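Long-range contacts in thioredoxin-like fold domain-containing protein (PDB 1Z6M), which is of unknown function but adopts a thioredoxin-like fold and carries a CxxC pattern, consistent with a role in thiol-disulfide exchange: residues T12-E17 with N143-Q148; F34-C39 with V81-I86; I65-D70 with I139-A144. One frame throughout, in Å; residues are numbered along the deposited sequence.

In the fold
Contacts 2 and 3 join strand ends of the central mixed sheet to helices, and contact 1 joins a loop to the end of helix 132-145. Contacts 1 and 3 lie close together, their centres about 7 Å apart; Glu141 OE2 and Lys67 NZ of contact 3 meet the backbone N and O of Asn15 in contact 1. Contact 2 crosses contact 3 along the chain, and Asp70 joins the two, its OD1 lying 2.8 Å from His83 ND1. Centres of contacts 1 and 2 are about 18 Å apart, yet Phe34 CE1 packs 3.5 Å from Ile147 CD1 and 3.7 Å from Val14 CG1. Contact 2 holds Cys39 of a thioredoxin-type CxxC pattern, part of a redox site if that pattern is functional.

Contact 1: residues T12-E17 with N143-Q148; sequences TKVNTE and NAAHIQ
Ala144 meets Lys13 through both its methyl and its carbonyl oxygen. Ala144 O lies 3.5 Å from Lys13 CG, and Ala144 CB stands 4.0 Å from Lys13 CB. The lysine chain then folds at chi2 (-67°), which brings CD back beside CA instead of anti to it, and its end leads away from the helix. A water bridges what the chain does not reach directly: it accepts from Lys13 NZ and donates to Ala144 O, 2.7 Å from that oxygen.

Ala145 and Lys13 have the nearest CA atoms, 4.9 Å apart, and Ala145 CB packs against Val14 CG1 at 3.6 Å, with Lys13 CB on the same methyl. His146, with positive phi (64°), is the first residue to leave helical geometry and forms a Schellman motif. Its ring has Ala144 O over one face, displaced toward the rim, while NE2 is 2.8 Å from a second water in the ring plane; that water also accepts a weak bond from Lys13 NZ.

Ile147 turns inward again, its side chain crossing that of Val14 at about a right angle, with CD1 3.8 Å from Val14 CG1. The contact thus lays the loop before strand 20-22 over the C-terminal end of helix 132-145, water-bridged at Lys13 and apolar at Val14. Val14 and Ile147 both continue onto the sheet, touching Phe34 of strand 29-35 and Ile154 of strand 152-155.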
# COMPACT_ATOMS: atom_id res chain seq x y z
N THR A 12 -17.80 0.84 -1.17
CA THR A 12 -18.27 1.89 -2.08
C THR A 12 -17.62 3.25 -1.78
O THR A 12 -17.72 4.17 -2.59
CB THR A 12 -19.81 2.08 -2.08
OG1 THR A 12 -20.23 2.68 -0.84
CG2 THR A 12 -20.52 0.76 -2.31
N LYS A 13 -16.94 3.37 -0.64
CA LYS A 13 -16.41 4.66 -0.19
C LYS A 13 -14.94 4.84 -0.51
O LYS A 13 -14.35 5.87 -0.20
CB LYS A 13 -16.64 4.87 1.32
CG LYS A 13 -18.07 4.77 1.76
CD LYS A 13 -18.93 5.89 1.21
CE LYS A 13 -20.39 5.76 1.67
NZ LYS A 13 -20.59 6.13 3.10
N VAL A 14 -14.34 3.84 -1.13
CA VAL A 14 -12.97 3.97 -1.60
C VAL A 14 -12.99 4.49 -3.04
O VAL A 14 -14.03 4.41 -3.71
CB VAL A 14 -12.17 2.64 -1.48
CG1 VAL A 14 -12.12 2.19 -0.02
CG2 VAL A 14 -12.76 1.55 -2.36
N ASN A 15 -11.87 5.02 -3.50
CA ASN A 15 -11.79 5.52 -4.87
C ASN A 15 -10.50 5.07 -5.54
O ASN A 15 -9.57 4.60 -4.87
CB ASN A 15 -11.94 7.05 -4.90
CG ASN A 15 -10.79 7.76 -4.20
OD1 ASN A 15 -9.65 7.73 -4.67
ND2 ASN A 15 -11.08 8.39 -3.06
N THR A 16 -10.45 5.22 -6.85
CA THR A 16 -9.28 4.86 -7.64
C THR A 16 -8.47 6.09 -8.04
O THR A 16 -7.69 6.04 -8.99
CB THR A 16 -9.69 4.08 -8.89
OG1 THR A 16 -10.55 4.90 -9.70
CG2 THR A 16 -10.42 2.81 -8.49
N GLU A 17 -8.65 7.19 -7.31
CA GLU A 17 -7.97 8.45 -7.62
C GLU A 17 -6.75 8.73 -6.75
O GLU A 17 -5.67 9.00 -7.27
CB GLU A 17 -8.96 9.61 -7.52
CG GLU A 17 -10.05 9.58 -8.58
CD GLU A 17 -9.52 9.75 -9.99
OE1 GLU A 17 -8.65 10.62 -10.20
OE2 GLU A 17 -9.98 9.01 -10.89
N ASN A 143 -11.20 6.22 6.64
CA ASN A 143 -12.23 6.47 7.62
C ASN A 143 -13.63 6.34 7.03
O ASN A 143 -14.52 5.73 7.63
CB ASN A 143 -12.06 7.85 8.26
CG ASN A 143 -13.11 8.11 9.30
OD1 ASN A 143 -13.12 7.47 10.35
ND2 ASN A 143 -14.01 9.04 9.01
N ALA A 144 -13.83 6.92 5.85
CA ALA A 144 -15.12 6.84 5.16
C ALA A 144 -15.54 5.40 4.90
O ALA A 144 -16.71 5.06 4.99
CB ALA A 144 -15.08 7.62 3.84
N ALA A 145 -14.56 4.56 4.58
CA ALA A 145 -14.80 3.17 4.23
C ALA A 145 -14.75 2.24 5.45
O ALA A 145 -14.96 1.04 5.32
CB ALA A 145 -13.80 2.72 3.16
N HIS A 146 -14.46 2.81 6.62
CA HIS A 146 -14.39 2.03 7.88
C HIS A 146 -13.26 1.01 7.84
O HIS A 146 -13.39 -0.09 8.35
CB HIS A 146 -15.74 1.36 8.23
CG HIS A 146 -16.92 2.22 7.90
ND1 HIS A 146 -17.11 3.46 8.46
CD2 HIS A 146 -17.94 2.03 7.03
CE1 HIS A 146 -18.21 4.00 7.96
NE2 HIS A 146 -18.73 3.16 7.09
N ILE A 147 -12.16 1.41 7.20
CA ILE A 147 -10.95 0.60 7.09
C ILE A 147 -9.98 1.06 8.16
O ILE A 147 -9.43 2.16 8.09
CB ILE A 147 -10.33 0.78 5.69
CG1 ILE A 147 -11.25 0.19 4.63
CG2 ILE A 147 -8.94 0.13 5.61
CD1 ILE A 147 -10.83 0.51 3.19
N GLN A 148 -9.77 0.22 9.17
CA GLN A 148 -8.86 0.56 10.26
C GLN A 148 -7.53 -0.16 10.17
O GLN A 148 -6.56 0.27 10.77
CB GLN A 148 -9.48 0.15 11.60
CG GLN A 148 -10.72 0.90 12.01
CD GLN A 148 -11.37 0.23 13.21
OE1 GLN A 148 -12.49 -0.27 13.12
NE2 GLN A 148 -10.65 0.18 14.32
O HOH W 1 -20.75 3.47 5.14
O HOH W 2 -18.83 6.70 5.28

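Contact 2: residues F34-C39 with V81-I86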
# COMPACT_ATOMS: atom_id res chain seq x y z
N PHE A 34 -4.65 -0.55 0.71
CA PHE A 34 -4.31 0.26 1.88
C PHE A 34 -3.20 -0.46 2.63
O PHE A 34 -3.39 -1.58 3.12
CB PHE A 34 -5.52 0.45 2.80
CG PHE A 34 -6.57 1.38 2.27
CD1 PHE A 34 -7.54 0.93 1.38
CD2 PHE A 34 -6.57 2.73 2.65
CE1 PHE A 34 -8.53 1.79 0.90
CE2 PHE A 34 -7.53 3.59 2.16
CZ PHE A 34 -8.51 3.13 1.29
N ILE A 35 -2.03 0.16 2.69
CA ILE A 35 -0.88 -0.47 3.30
C ILE A 35 -0.09 0.54 4.13
O ILE A 35 -0.20 1.76 3.96
CB ILE A 35 0.08 -1.12 2.26
CG1 ILE A 35 0.65 -0.08 1.31
CG2 ILE A 35 -0.60 -2.29 1.49
CD1 ILE A 35 1.84 -0.61 0.50
N ASN A 36 0.73 0.02 5.04
CA ASN A 36 1.74 0.82 5.71
C ASN A 36 3.05 0.06 5.54
O ASN A 36 3.11 -1.15 5.79
CB ASN A 36 1.37 1.03 7.19
CG ASN A 36 2.40 1.86 7.94
OD1 ASN A 36 3.54 1.44 8.10
ND2 ASN A 36 2.00 3.05 8.40
N VAL A 37 4.08 0.74 5.08
CA VAL A 37 5.31 0.06 4.67
C VAL A 37 6.13 -0.52 5.81
O VAL A 37 7.06 -1.28 5.56
CB VAL A 37 6.24 0.89 3.74
CG1 VAL A 37 5.55 1.19 2.43
CG2 VAL A 37 6.79 2.14 4.44
N ARG A 38 5.79 -0.18 7.06
CA ARG A 38 6.45 -0.84 8.20
C ARG A 38 5.75 -2.13 8.61
O ARG A 38 6.28 -2.92 9.38
CB ARG A 38 6.58 0.09 9.40
CG ARG A 38 7.71 -0.33 10.37
CD ARG A 38 7.20 -1.04 11.60
NE ARG A 38 8.29 -1.61 12.40
CZ ARG A 38 8.84 -2.80 12.18
NH1 ARG A 38 8.41 -3.56 11.19
NH2 ARG A 38 9.83 -3.23 12.96
N CYS A 39 4.55 -2.34 8.10
CA CYS A 39 3.76 -3.46 8.56
C CYS A 39 4.27 -4.78 7.98
O CYS A 39 4.40 -4.92 6.77
CB CYS A 39 2.29 -3.22 8.17
SG CYS A 39 1.24 -4.64 8.44
N VAL A 81 6.92 7.75 8.31
CA VAL A 81 8.06 8.54 7.88
C VAL A 81 8.45 8.11 6.46
O VAL A 81 8.60 8.96 5.58
CB VAL A 81 9.27 8.37 8.82
CG1 VAL A 81 10.48 9.14 8.28
CG2 VAL A 81 8.93 8.82 10.24
N MSE A 82 8.58 6.81 6.24
CA MSE A 82 8.94 6.29 4.93
C MSE A 82 7.96 6.68 3.83
O MSE A 82 8.37 6.96 2.70
CB MSE A 82 9.12 4.77 4.98
CG MSE A 82 10.45 4.34 5.57
SE MSE A 82 11.87 4.66 4.42
CE MSE A 82 13.27 4.22 5.50
N HIS A 83 6.67 6.71 4.16
CA HIS A 83 5.64 7.10 3.19
C HIS A 83 5.89 8.48 2.61
O HIS A 83 5.43 8.78 1.51
CB HIS A 83 4.27 7.11 3.85
CG HIS A 83 3.78 5.75 4.23
ND1 HIS A 83 2.66 5.58 5.01
CD2 HIS A 83 4.22 4.51 3.93
CE1 HIS A 83 2.43 4.29 5.17
NE2 HIS A 83 3.37 3.62 4.53
N HIS A 84 6.60 9.32 3.35
CA HIS A 84 6.80 10.70 2.93
C HIS A 84 8.01 10.88 2.02
O HIS A 84 8.30 12.01 1.62
CB HIS A 84 6.86 11.62 4.16
CG HIS A 84 5.71 11.41 5.09
ND1 HIS A 84 5.81 11.64 6.45
CD2 HIS A 84 4.45 10.96 4.87
CE1 HIS A 84 4.65 11.35 7.02
NE2 HIS A 84 3.82 10.93 6.09
N TYR A 85 8.69 9.77 1.71
CA TYR A 85 9.83 9.75 0.79
C TYR A 85 9.46 9.15 -0.56
O TYR A 85 10.33 8.85 -1.38
CB TYR A 85 11.03 9.00 1.43
CG TYR A 85 11.68 9.80 2.53
CD1 TYR A 85 11.15 9.82 3.82
CD2 TYR A 85 12.82 10.55 2.28
CE1 TYR A 85 11.73 10.58 4.83
CE2 TYR A 85 13.41 11.31 3.27
CZ TYR A 85 12.86 11.32 4.55
OH TYR A 85 13.45 12.08 5.54
N ILE A 86 8.16 8.98 -0.79
CA ILE A 86 7.65 8.39 -2.01
C ILE A 86 7.44 9.47 -3.06
O ILE A 86 6.75 10.47 -2.81
CB ILE A 86 6.36 7.57 -1.73
CG1 ILE A 86 6.72 6.30 -0.96
CG2 ILE A 86 5.59 7.27 -3.02
CD1 ILE A 86 7.48 5.24 -1.76
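The CA atoms of Val37 and His83 are the nearest pair across the contact, 7.2 Å apart. The chain leaves strand 29-35 after Ile35 and makes a type I turn from Asn36 to Cys39, while helix 77-83 gives way to another type I turn from His83 to Ile86. An Asx turn overlaps the first, Asn36 OD1 accepting from Arg38 N at 3.0 Å.

Between the segments the amide of Val37 donates to His83 NE2 over 3.0 Å, nearly straight at 162°, with Val37 N 16° out of the ring plane. A backbone N-H can only donate, so NE2 is the acceptor, consistent with the proton lying on ND1, which bonds to Asp70 OD1. The Asn36-Cys39 turn leads from a strand to Cys39, the N-cap of helix 40-58 and the first cysteine of a CxxC pattern, as in the active-site region of thioredoxin-like proteins; His83 thus holds the backbone at Val37, two residues before Cys39.

Round the same ring, Asn36 CG is anti to the backbone N, and the amide reaches the CE1 side, the two planes 57° apart. Asn36 ND2 donates to Phe69 O and only packs beside His83 CE1, at 3.5 Å. Val37 lies by the other carbon next to NE2: in the conformer described, one of two, its CG2 tentatively touches His83 CD2 and CB of the selenomethionine Met82.

Contact 3: residues I65-D70 with I139-A144; sequences IIKLFD and IAEANA
Lys67 and Glu141 form the salt bridge of this contact, their side chains crossing at about a right angle. Lys67 NZ donates to Glu141 OE1 at 2.8 Å, on the syn lone pair of that oxygen, and more weakly to OE2 at 3.0 Å, so the ammonium sits across the mouth of the carboxylate. The lysine is extended until chi4 (-81°), which turns NZ aside, while the glutamate chain stays extended beyond CG and carries its carboxylate out to Lys67. Loop backbone completes the polar site: Lys67 NZ also donates to the carbonyls of Asn15 and Thr18, and Glu141 OE2 accepts from Asn15 N.

Apolar packing is carried by Phe69. The methyl of Ala142 lies over one face of its ring, a CH-pi contact with CB 3.9 Å from the centroid and 30° off the normal; the closest ring atom is Phe69 CZ, 3.5 Å from Ala142 CB. Ile139 comes instead to the ring edge, where CG1 is 4.1 Å from Phe69 CE1. The same CG1 rests 3.9 Å from the backbone oxygen of Asp70, whose carboxylate turns to His83 and His84.

Strand 62-68 of the thioredoxin-like sheet and the two residues after it are thereby joined to helix 132-145 by charge and by contact with an aromatic ring. Since both Lys67 and Glu141 are buried, each probably stabilises the charged form of the other, with the loop carbonyls sharing the lysine's positive charge.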
# COMPACT_ATOMS: atom_id res chain seq x y z
N ILE A 65 -3.89 0.83 -7.23
CA ILE A 65 -3.91 2.14 -6.60
C ILE A 65 -3.48 1.93 -5.15
O ILE A 65 -4.24 1.43 -4.31
CB ILE A 65 -5.27 2.87 -6.70
CG1 ILE A 65 -5.76 2.94 -8.15
CG2 ILE A 65 -5.16 4.26 -6.11
CD1 ILE A 65 -6.66 1.76 -8.57
N ILE A 66 -2.23 2.29 -4.88
CA ILE A 66 -1.59 2.01 -3.61
C ILE A 66 -1.74 3.22 -2.69
O ILE A 66 -1.23 4.31 -3.02
CB ILE A 66 -0.13 1.57 -3.80
CG1 ILE A 66 -0.06 0.28 -4.64
CG2 ILE A 66 0.56 1.36 -2.45
CD1 ILE A 66 1.33 -0.05 -5.17
N LYS A 67 -2.43 3.00 -1.58
CA LYS A 67 -2.78 4.05 -0.64
C LYS A 67 -1.94 3.88 0.61
O LYS A 67 -2.18 2.95 1.40
CB LYS A 67 -4.28 4.00 -0.34
CG LYS A 67 -5.10 4.27 -1.61
CD LYS A 67 -6.58 4.14 -1.39
CE LYS A 67 -7.37 4.27 -2.69
NZ LYS A 67 -7.59 5.70 -3.13
N LEU A 68 -0.96 4.76 0.78
CA LEU A 68 -0.03 4.67 1.90
C LEU A 68 -0.68 5.32 3.11
O LEU A 68 -0.84 6.54 3.17
CB LEU A 68 1.32 5.29 1.54
CG LEU A 68 2.01 4.62 0.35
CD1 LEU A 68 3.33 5.30 0.08
CD2 LEU A 68 2.22 3.13 0.55
N PHE A 69 -1.11 4.46 4.03
CA PHE A 69 -1.96 4.82 5.16
C PHE A 69 -1.05 5.08 6.37
O PHE A 69 -0.50 4.13 6.97
CB PHE A 69 -2.89 3.62 5.40
CG PHE A 69 -4.05 3.84 6.36
CD1 PHE A 69 -4.25 5.03 7.06
CD2 PHE A 69 -4.94 2.79 6.58
CE1 PHE A 69 -5.33 5.15 7.95
CE2 PHE A 69 -6.00 2.91 7.45
CZ PHE A 69 -6.20 4.09 8.15
N ASP A 70 -0.86 6.36 6.71
CA ASP A 70 -0.13 6.69 7.95
C ASP A 70 -0.98 6.29 9.15
O ASP A 70 -2.17 6.64 9.21
CB ASP A 70 0.28 8.17 8.11
CG ASP A 70 1.20 8.68 7.00
OD1 ASP A 70 1.55 7.93 6.03
OD2 ASP A 70 1.63 9.86 7.13
N ILE A 139 -6.09 8.93 4.86
CA ILE A 139 -6.69 8.72 6.18
C ILE A 139 -8.21 8.95 6.14
O ILE A 139 -8.98 8.16 6.70
CB ILE A 139 -6.03 9.64 7.23
CG1 ILE A 139 -4.58 9.20 7.46
CG2 ILE A 139 -6.83 9.65 8.53
CD1 ILE A 139 -3.75 10.23 8.18
N ALA A 140 -8.64 10.02 5.47
CA ALA A 140 -10.06 10.35 5.36
C ALA A 140 -10.83 9.28 4.58
O ALA A 140 -11.95 8.93 4.94
CB ALA A 140 -10.23 11.71 4.70
N GLU A 141 -10.22 8.75 3.52
CA GLU A 141 -10.84 7.70 2.71
C GLU A 141 -10.98 6.41 3.51
O GLU A 141 -12.04 5.79 3.52
CB GLU A 141 -10.02 7.48 1.44
CG GLU A 141 -10.61 6.48 0.49
CD GLU A 141 -9.73 6.20 -0.72
OE1 GLU A 141 -8.78 6.97 -1.00
OE2 GLU A 141 -10.01 5.20 -1.42
N ALA A 142 -9.91 6.01 4.20
CA ALA A 142 -9.97 4.83 5.06
C ALA A 142 -11.09 5.02 6.09
O ALA A 142 -11.86 4.09 6.37
CB ALA A 142 -8.63 4.60 5.75
N ASN A 143 -11.20 6.22 6.64
CA ASN A 143 -12.23 6.47 7.62
C ASN A 143 -13.63 6.34 7.03
O ASN A 143 -14.52 5.73 7.63
CB ASN A 143 -12.06 7.85 8.26
CG ASN A 143 -13.11 8.11 9.30
OD1 ASN A 143 -13.12 7.47 10.35
ND2 ASN A 143 -14.01 9.04 9.01
N ALA A 144 -13.83 6.92 5.85
CA ALA A 144 -15.12 6.84 5.16
C ALA A 144 -15.54 5.40 4.90
O ALA A 144 -16.71 5.06 4.99
CB ALA A 144 -15.08 7.62 3.84